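Local coordinates for solute-binding periplasmic protein of iron/siderophore ABC transporter (Yersinia pestis, PDB 6B2Y), which probably binds chelated iron in the periplasm and hands it to an ABC transporter for uptake, at residues K214-F219 against W349-Q354; D244-N249 against S345-F350. All blocks are in the same frame, centred on the assembly; numbering follows the deposited sequence.

Overall arrangement
Both contacts lie in the lobe built on the mixed sheet, on the same side of the chain's centre, with their own centres about 6 Å apart. Along the chain the order is 214-219, 244-249, then 345-354, and the end of helix 340-350 serves both, with Trp349 and Phe350 common to the two segment pairs. Contact 1 sets that end against the start of strand 217-221; contact 2 sets it against the turn that closes helix 239-245. The two partners are themselves joined, because strand 249-250 pairs in parallel with 217-221, and Tyr351 OH bonds to Gly247 O. Phe350 thus sits where strand, turn and helix of one lobe converge.

Contact 1: K214-F219 against W349-Q354; sequences KKPSVF and WFYPEQ
Val218 and Phe350 meet tip to tip: the CG2 methyl of Val218 stands 4.2 Å from the centroid of the Phe350 ring, an off-centre CH-pi contact 29° from the ring normal. Its nearest ring atom is CZ of Phe350, 3.7 Å from CG2 of Val218, while the other methyl, CG1, reaches the same CZ from slightly farther off. Closer to the Phe350 backbone, Pro216 crosses the side chain at about a right angle and brings its CG to 4.1 Å from Phe350 CB. The next ring carbon, CD, belongs to Tyr351, whose OH lies 3.2 Å from Pro216 CD and whose CZ is 3.8 Å from the same carbon. Lys215 adds its CA, 3.5 Å from Tyr351 OH, and the CG of its side chain; beyond CG the chain runs extended away from the tyrosine to a salt bridge with Glu212.

Tyr351 is the first residue past the regular turns of helix 340-350, and its hydroxyl is fixed by a hydrogen bond to Gly247 O. On the strand side, Val218 is held by backbone bonds to Asn249 and Ile251, and Ile275 and Ile277 of strand 275-280 also touch Phe350. The end of helix 340-350 thus packs on the mixed sheet beside strand 217-221, which lies between 249-250 and 275-280. The contact is mainly apolar; the one side-chain hydroxyl in it is surrounded largely by carbon of Lys215 and Pro216 and draws its polar partner from the neighbouring turn.

Contact 2: D244-N249 against S345-F350; sequences DQAGGN and SFAKWF
Ala246 packs against one side of helix 340-350 in a buried, apolar contact between the turn ending helix 239-245 and the last turns of the later helix. The backbones come close, with the CA atoms of Ala246 and Ala347 only 4.4 Å apart. The Ala246 methyl fits among three residues of the helix: its CB lies 3.4 Å from Ala347 N and also touches Phe346 CB and Phe350 CE2. Ala347 CB completes the surround. Phe346 offers little more than its CB, since its ring leads away toward Ile277 of strand 275-280.

The turn is a Schellman motif: Gly247, with positive phi, is the C-prime residue, Gly247 N bonds to Asp244 O, and Gly248 N bonds back to Ile243 O. At its backbone angles a side chain on Gly247 would press on the preceding carbonyl. The glycine at 248 has another basis, as a CB there would fall 2.7 Å from Phe350 CE2.

The Phe350 ring takes the Ala246 carbonyl at its edge, Ala246 O lying 3.3 Å from Phe350 CD2. Phe346 O lies 3.0 Å above the plane of that ring, toward its rim. Ala246 O is buried without a hydrogen-bonding partner in the model. Val203 of helix 186-207 and Phe355 pack on Ala347.

Contact 1: K214-F219 against W349-Q354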
ATOM      1  N   LYS A 214       0.792  -9.426  26.723  1.00 30.71           N
ATOM      2  CA  LYS A 214       0.858 -10.703  26.034  1.00 32.34           C
ATOM      3  C   LYS A 214       1.098 -10.558  24.534  1.00 30.67           C
ATOM      4  O   LYS A 214       1.109 -11.575  23.826  1.00 30.92           O
ATOM      5  CB  LYS A 214      -0.439 -11.486  26.258  1.00 32.68           C
ATOM      6  CG  LYS A 214      -0.809 -11.675  27.732  1.00 36.64           C
ATOM      7  CD  LYS A 214      -1.683 -12.897  27.919  1.00 43.24           C
ATOM      8  CE  LYS A 214      -1.548 -13.457  29.333  1.00 41.91           C
ATOM      9  NZ  LYS A 214      -2.368 -14.679  29.508  1.00 40.45           N
ATOM     10  N   LYS A 215       1.308  -9.347  24.043  1.00 29.13           N
ATOM     11  CA  LYS A 215       1.514  -9.004  22.635  1.00 29.38           C
ATOM     12  C   LYS A 215       2.993  -9.095  22.255  1.00 29.99           C
ATOM     13  O   LYS A 215       3.852  -8.559  22.970  1.00 30.68           O
ATOM     14  CB  LYS A 215       1.016  -7.599  22.348  1.00 25.71           C
ATOM     15  CG  LYS A 215      -0.474  -7.475  22.488  1.00 26.11           C
ATOM     16  CD  LYS A 215      -0.951  -6.078  22.152  1.00 25.75           C
ATOM     17  CE  LYS A 215      -2.469  -6.014  22.259  1.00 28.87           C
ATOM     18  NZ  LYS A 215      -2.974  -4.672  21.827  1.00 27.24           N
ATOM     19  N   PRO A 216       3.308  -9.721  21.124  1.00 25.21           N
ATOM     20  CA  PRO A 216       4.709  -9.783  20.689  1.00 28.10           C
ATOM     21  C   PRO A 216       5.212  -8.413  20.257  1.00 28.95           C
ATOM     22  O   PRO A 216       4.477  -7.622  19.661  1.00 28.13           O
ATOM     23  CB  PRO A 216       4.663 -10.750  19.505  1.00 28.24           C
ATOM     24  CG  PRO A 216       3.289 -10.526  18.925  1.00 26.82           C
ATOM     25  CD  PRO A 216       2.396 -10.305  20.133  1.00 27.21           C
ATOM     26  N   SER A 217       6.477  -8.130  20.566  1.00 25.47           N
ATOM     27  CA  SER A 217       7.094  -6.907  20.079  1.00 23.23           C
ATOM     28  C   SER A 217       7.487  -7.125  18.625  1.00 27.90           C
ATOM     29  O   SER A 217       7.857  -8.232  18.229  1.00 27.54           O
ATOM     30  CB  SER A 217       8.306  -6.519  20.924  1.00 29.94           C
ATOM     31  OG  SER A 217       9.251  -7.572  20.990  1.00 27.29           O
ATOM     32  N   VAL A 218       7.358  -6.077  17.825  1.00 25.70           N
ATOM     33  CA  VAL A 218       7.468  -6.191  16.375  1.00 26.26           C
ATOM     34  C   VAL A 218       8.308  -5.036  15.861  1.00 29.38           C
ATOM     35  O   VAL A 218       8.087  -3.879  16.237  1.00 26.97           O
ATOM     36  CB  VAL A 218       6.089  -6.159  15.681  1.00 23.43           C
ATOM     37  CG1 VAL A 218       6.262  -6.286  14.141  1.00 22.63           C
ATOM     38  CG2 VAL A 218       5.159  -7.241  16.224  1.00 26.86           C
ATOM     39  N   PHE A 219       9.238  -5.339  14.960  1.00 22.86           N
ATOM     40  CA  PHE A 219       9.922  -4.310  14.189  1.00 21.21           C
ATOM     41  C   PHE A 219       9.678  -4.565  12.712  1.00 26.51           C
ATOM     42  O   PHE A 219       9.907  -5.684  12.232  1.00 24.38           O
ATOM     43  CB  PHE A 219      11.429  -4.282  14.449  1.00 28.91           C
ATOM     44  CG  PHE A 219      12.139  -3.215  13.663  1.00 28.64           C
ATOM     45  CD1 PHE A 219      11.952  -1.875  13.971  1.00 29.17           C
ATOM     46  CD2 PHE A 219      12.948  -3.544  12.583  1.00 30.32           C
ATOM     47  CE1 PHE A 219      12.579  -0.879  13.237  1.00 27.44           C
ATOM     48  CE2 PHE A 219      13.581  -2.544  11.851  1.00 29.09           C
ATOM     49  CZ  PHE A 219      13.395  -1.219  12.180  1.00 30.95           C
ATOM     50  N   TRP A 349       0.549 -14.297  11.357  1.00 26.46           N
ATOM     51  CA  TRP A 349       1.917 -14.537  11.807  1.00 26.47           C
ATOM     52  C   TRP A 349       2.039 -14.395  13.320  1.00 29.62           C
ATOM     53  O   TRP A 349       2.716 -15.205  13.968  1.00 29.00           O
ATOM     54  CB  TRP A 349       2.891 -13.576  11.137  1.00 26.81           C
ATOM     55  CG  TRP A 349       2.996 -13.720   9.659  1.00 27.74           C
ATOM     56  CD1 TRP A 349       2.762 -14.842   8.917  1.00 31.10           C
ATOM     57  CD2 TRP A 349       3.385 -12.694   8.732  1.00 26.42           C
ATOM     58  NE1 TRP A 349       2.972 -14.575   7.576  1.00 31.47           N
ATOM     59  CE2 TRP A 349       3.366 -13.268   7.442  1.00 28.30           C
ATOM     60  CE3 TRP A 349       3.747 -11.351   8.871  1.00 23.95           C
ATOM     61  CZ2 TRP A 349       3.685 -12.539   6.300  1.00 28.06           C
ATOM     62  CZ3 TRP A 349       4.071 -10.630   7.736  1.00 24.72           C
ATOM     63  CH2 TRP A 349       4.040 -11.225   6.468  1.00 23.40           C
ATOM     64  N   PHE A 350       1.394 -13.367  13.898  1.00 22.83           N
ATOM     65  CA  PHE A 350       1.578 -13.076  15.317  1.00 22.55           C
ATOM     66  C   PHE A 350       0.920 -14.137  16.180  1.00 21.87           C
ATOM     67  O   PHE A 350       1.422 -14.465  17.260  1.00 28.32           O
ATOM     68  CB  PHE A 350       0.985 -11.706  15.690  1.00 22.74           C
ATOM     69  CG  PHE A 350       1.605 -10.521  14.977  1.00 25.63           C
ATOM     70  CD1 PHE A 350       2.747 -10.651  14.190  1.00 24.99           C
ATOM     71  CD2 PHE A 350       1.026  -9.260  15.103  1.00 22.43           C
ATOM     72  CE1 PHE A 350       3.291  -9.552  13.536  1.00 26.16           C
ATOM     73  CE2 PHE A 350       1.567  -8.152  14.462  1.00 23.64           C
ATOM     74  CZ  PHE A 350       2.698  -8.300  13.668  1.00 22.28           C
ATOM     75  N   TYR A 351      -0.239 -14.634  15.758  1.00 25.81           N
ATOM     76  CA  TYR A 351      -1.028 -15.591  16.536  1.00 28.70           C
ATOM     77  C   TYR A 351      -1.460 -16.722  15.617  1.00 29.54           C
ATOM     78  O   TYR A 351      -2.629 -16.810  15.225  1.00 26.43           O
ATOM     79  CB  TYR A 351      -2.228 -14.896  17.185  1.00 28.72           C
ATOM     80  CG  TYR A 351      -1.843 -13.710  18.044  1.00 27.04           C
ATOM     81  CD1 TYR A 351      -1.426 -13.881  19.360  1.00 26.12           C
ATOM     82  CD2 TYR A 351      -1.904 -12.410  17.545  1.00 23.82           C
ATOM     83  CE1 TYR A 351      -1.064 -12.811  20.142  1.00 27.56           C
ATOM     84  CE2 TYR A 351      -1.549 -11.323  18.332  1.00 24.45           C
ATOM     85  CZ  TYR A 351      -1.146 -11.527  19.641  1.00 25.12           C
ATOM     86  OH  TYR A 351      -0.786 -10.467  20.446  1.00 24.82           O
ATOM     87  N   PRO A 352      -0.525 -17.608  15.250  1.00 27.78           N
ATOM     88  CA  PRO A 352      -0.859 -18.665  14.276  1.00 32.19           C
ATOM     89  C   PRO A 352      -1.998 -19.560  14.726  1.00 33.40           C
ATOM     90  O   PRO A 352      -2.873 -19.905  13.924  1.00 29.83           O
ATOM     91  CB  PRO A 352       0.453 -19.456  14.147  1.00 34.19           C
ATOM     92  CG  PRO A 352       1.516 -18.593  14.744  1.00 33.62           C
ATOM     93  CD  PRO A 352       0.847 -17.722  15.761  1.00 30.77           C
ATOM     94  N   GLU A 353      -2.009 -19.938  16.004  1.00 36.14           N
ATOM     95  CA  GLU A 353      -3.042 -20.825  16.525  1.00 36.81           C
ATOM     96  C   GLU A 353      -4.425 -20.195  16.410  1.00 38.73           C
ATOM     97  O   GLU A 353      -5.366 -20.815  15.899  1.00 39.07           O
ATOM     98  CB  GLU A 353      -2.717 -21.172  17.982  1.00 39.60           C
ATOM     99  CG  GLU A 353      -3.857 -21.813  18.749  1.00 51.45           C
ATOM    100  CD  GLU A 353      -3.434 -23.078  19.466  1.00 52.87           C
ATOM    101  OE1 GLU A 353      -4.280 -23.985  19.616  1.00 56.67           O
ATOM    102  OE2 GLU A 353      -2.256 -23.163  19.883  1.00 56.32           O
ATOM    103  N   GLN A 354      -4.563 -18.949  16.865  1.00 35.97           N
ATOM    104  CA  GLN A 354      -5.865 -18.297  16.901  1.00 34.48           C
ATOM    105  C   GLN A 354      -6.386 -17.947  15.516  1.00 32.68           C
ATOM    106  O   GLN A 354      -7.599 -17.771  15.350  1.00 33.36           O
ATOM    107  CB  GLN A 354      -5.761 -17.053  17.781  1.00 31.82           C
ATOM    108  CG  GLN A 354      -4.782 -17.259  18.933  1.00 35.93           C
ATOM    109  CD  GLN A 354      -4.971 -16.268  20.059  1.00 42.55           C
ATOM    110  OE1 GLN A 354      -6.089 -15.810  20.326  1.00 48.08           O
ATOM    111  NE2 GLN A 354      -3.875 -15.929  20.735  1.00 39.45           N
TER

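Contact 2: D244-N249 against S345-F350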
ATOM      1  N   ASP A 244      -0.585  -2.625  15.132  1.00 21.13           N
ATOM      2  CA  ASP A 244      -1.544  -2.391  16.215  1.00 23.69           C
ATOM      3  C   ASP A 244      -2.794  -3.250  16.041  1.00 23.40           C
ATOM      4  O   ASP A 244      -3.201  -3.966  16.964  1.00 25.07           O
ATOM      5  CB  ASP A 244      -1.946  -0.905  16.284  1.00 23.55           C
ATOM      6  CG  ASP A 244      -0.786   0.029  16.629  1.00 24.56           C
ATOM      7  OD1 ASP A 244       0.326  -0.436  16.950  1.00 27.46           O
ATOM      8  OD2 ASP A 244      -0.987   1.266  16.569  1.00 28.66           O
ATOM      9  N   GLN A 245      -3.437  -3.171  14.869  1.00 21.04           N
ATOM     10  CA  GLN A 245      -4.689  -3.894  14.676  1.00 20.25           C
ATOM     11  C   GLN A 245      -4.484  -5.398  14.726  1.00 21.15           C
ATOM     12  O   GLN A 245      -5.396  -6.138  15.112  1.00 23.77           O
ATOM     13  CB  GLN A 245      -5.332  -3.514  13.338  1.00 22.92           C
ATOM     14  CG  GLN A 245      -5.851  -2.088  13.292  1.00 25.83           C
ATOM     15  CD  GLN A 245      -6.429  -1.730  11.928  1.00 28.12           C
ATOM     16  OE1 GLN A 245      -7.640  -1.777  11.731  1.00 30.13           O
ATOM     17  NE2 GLN A 245      -5.562  -1.361  10.991  1.00 28.88           N
ATOM     18  N   ALA A 246      -3.300  -5.868  14.333  1.00 21.52           N
ATOM     19  CA  ALA A 246      -3.009  -7.291  14.356  1.00 22.14           C
ATOM     20  C   ALA A 246      -2.564  -7.755  15.729  1.00 23.39           C
ATOM     21  O   ALA A 246      -2.176  -8.917  15.879  1.00 23.97           O
ATOM     22  CB  ALA A 246      -1.939  -7.637  13.308  1.00 19.43           C
ATOM     23  N   GLY A 247      -2.607  -6.877  16.729  1.00 23.09           N
ATOM     24  CA  GLY A 247      -2.285  -7.291  18.078  1.00 22.76           C
ATOM     25  C   GLY A 247      -0.814  -7.370  18.413  1.00 24.11           C
ATOM     26  O   GLY A 247      -0.444  -8.057  19.373  1.00 23.65           O
ATOM     27  N   GLY A 248       0.044  -6.700  17.649  1.00 24.09           N
ATOM     28  CA  GLY A 248       1.447  -6.613  17.973  1.00 23.45           C
ATOM     29  C   GLY A 248       1.787  -5.314  18.678  1.00 24.62           C
ATOM     30  O   GLY A 248       0.991  -4.375  18.747  1.00 25.68           O
ATOM     31  N   ASN A 249       3.017  -5.260  19.174  1.00 25.58           N
ATOM     32  CA  ASN A 249       3.555  -4.079  19.841  1.00 23.98           C
ATOM     33  C   ASN A 249       4.711  -3.542  18.992  1.00 27.12           C
ATOM     34  O   ASN A 249       5.820  -4.078  19.038  1.00 27.20           O
ATOM     35  CB  ASN A 249       3.991  -4.433  21.264  1.00 32.44           C
ATOM     36  CG  ASN A 249       4.859  -3.367  21.899  1.00 32.83           C
ATOM     37  OD1 ASN A 249       4.734  -2.177  21.595  1.00 38.91           O
ATOM     38  ND2 ASN A 249       5.741  -3.787  22.814  1.00 37.89           N
ATOM     39  N   SER A 345      -2.396 -10.808   7.265  1.00 21.89           N
ATOM     40  CA  SER A 345      -1.143 -11.562   7.261  1.00 21.98           C
ATOM     41  C   SER A 345      -0.360 -11.336   8.551  1.00 24.63           C
ATOM     42  O   SER A 345       0.163 -12.290   9.141  1.00 26.44           O
ATOM     43  CB  SER A 345      -0.288 -11.176   6.050  1.00 23.00           C
ATOM     44  OG  SER A 345      -0.829 -11.723   4.862  1.00 27.00           O
ATOM     45  N   PHE A 346      -0.272 -10.081   9.010  1.00 22.15           N
ATOM     46  CA  PHE A 346       0.396  -9.805  10.282  1.00 19.20           C
ATOM     47  C   PHE A 346      -0.237 -10.605  11.413  1.00 23.58           C
ATOM     48  O   PHE A 346       0.464 -11.242  12.211  1.00 23.88           O
ATOM     49  CB  PHE A 346       0.336  -8.314  10.626  1.00 20.14           C
ATOM     50  CG  PHE A 346       1.240  -7.450   9.798  1.00 18.23           C
ATOM     51  CD1 PHE A 346       1.826  -7.942   8.629  1.00 23.76           C
ATOM     52  CD2 PHE A 346       1.486  -6.141  10.165  1.00 18.45           C
ATOM     53  CE1 PHE A 346       2.645  -7.138   7.865  1.00 20.84           C
ATOM     54  CE2 PHE A 346       2.293  -5.324   9.403  1.00 23.26           C
ATOM     55  CZ  PHE A 346       2.894  -5.838   8.240  1.00 19.78           C
ATOM     56  N   ALA A 347      -1.564 -10.553  11.513  1.00 20.28           N
ATOM     57  CA  ALA A 347      -2.262 -11.214  12.614  1.00 24.71           C
ATOM     58  C   ALA A 347      -2.008 -12.716  12.604  1.00 25.42           C
ATOM     59  O   ALA A 347      -1.759 -13.322  13.656  1.00 26.01           O
ATOM     60  CB  ALA A 347      -3.758 -10.937  12.521  1.00 24.82           C
ATOM     61  N   LYS A 348      -2.075 -13.328  11.427  1.00 26.47           N
ATOM     62  CA  LYS A 348      -1.858 -14.770  11.325  1.00 31.32           C
ATOM     63  C   LYS A 348      -0.430 -15.144  11.703  1.00 28.83           C
ATOM     64  O   LYS A 348      -0.196 -16.214  12.279  1.00 32.58           O
ATOM     65  CB  LYS A 348      -2.200 -15.247   9.913  1.00 29.84           C
ATOM     66  CG  LYS A 348      -2.412 -16.754   9.778  1.00 33.32           C
ATOM     67  CD  LYS A 348      -2.697 -17.139   8.343  1.00 37.40           C
ATOM     68  CE  LYS A 348      -2.728 -18.648   8.170  1.00 33.02           C
ATOM     69  NZ  LYS A 348      -3.971 -19.249   8.725  1.00 32.69           N
ATOM     70  N   TRP A 349       0.549 -14.297  11.357  1.00 26.46           N
ATOM     71  CA  TRP A 349       1.917 -14.537  11.807  1.00 26.47           C
ATOM     72  C   TRP A 349       2.039 -14.395  13.320  1.00 29.62           C
ATOM     73  O   TRP A 349       2.716 -15.205  13.968  1.00 29.00           O
ATOM     74  CB  TRP A 349       2.891 -13.576  11.137  1.00 26.81           C
ATOM     75  CG  TRP A 349       2.996 -13.720   9.659  1.00 27.74           C
ATOM     76  CD1 TRP A 349       2.762 -14.842   8.917  1.00 31.10           C
ATOM     77  CD2 TRP A 349       3.385 -12.694   8.732  1.00 26.42           C
ATOM     78  NE1 TRP A 349       2.972 -14.575   7.576  1.00 31.47           N
ATOM     79  CE2 TRP A 349       3.366 -13.268   7.442  1.00 28.30           C
ATOM     80  CE3 TRP A 349       3.747 -11.351   8.871  1.00 23.95           C
ATOM     81  CZ2 TRP A 349       3.685 -12.539   6.300  1.00 28.06           C
ATOM     82  CZ3 TRP A 349       4.071 -10.630   7.736  1.00 24.72           C
ATOM     83  CH2 TRP A 349       4.040 -11.225   6.468  1.00 23.40           C
ATOM     84  N   PHE A 350       1.394 -13.367  13.898  1.00 22.83           N
ATOM     85  CA  PHE A 350       1.578 -13.076  15.317  1.00 22.55           C
ATOM     86  C   PHE A 350       0.920 -14.137  16.180  1.00 21.87           C
ATOM     87  O   PHE A 350       1.422 -14.465  17.260  1.00 28.32           O
ATOM     88  CB  PHE A 350       0.985 -11.706  15.690  1.00 22.74           C
ATOM     89  CG  PHE A 350       1.605 -10.521  14.977  1.00 25.63           C
ATOM     90  CD1 PHE A 350       2.747 -10.651  14.190  1.00 24.99           C
ATOM     91  CD2 PHE A 350       1.026  -9.260  15.103  1.00 22.43           C
ATOM     92  CE1 PHE A 350       3.291  -9.552  13.536  1.00 26.16           C
ATOM     93  CE2 PHE A 350       1.567  -8.152  14.462  1.00 23.64           C
ATOM     94  CZ  PHE A 350       2.698  -8.300  13.668  1.00 22.28           C
TER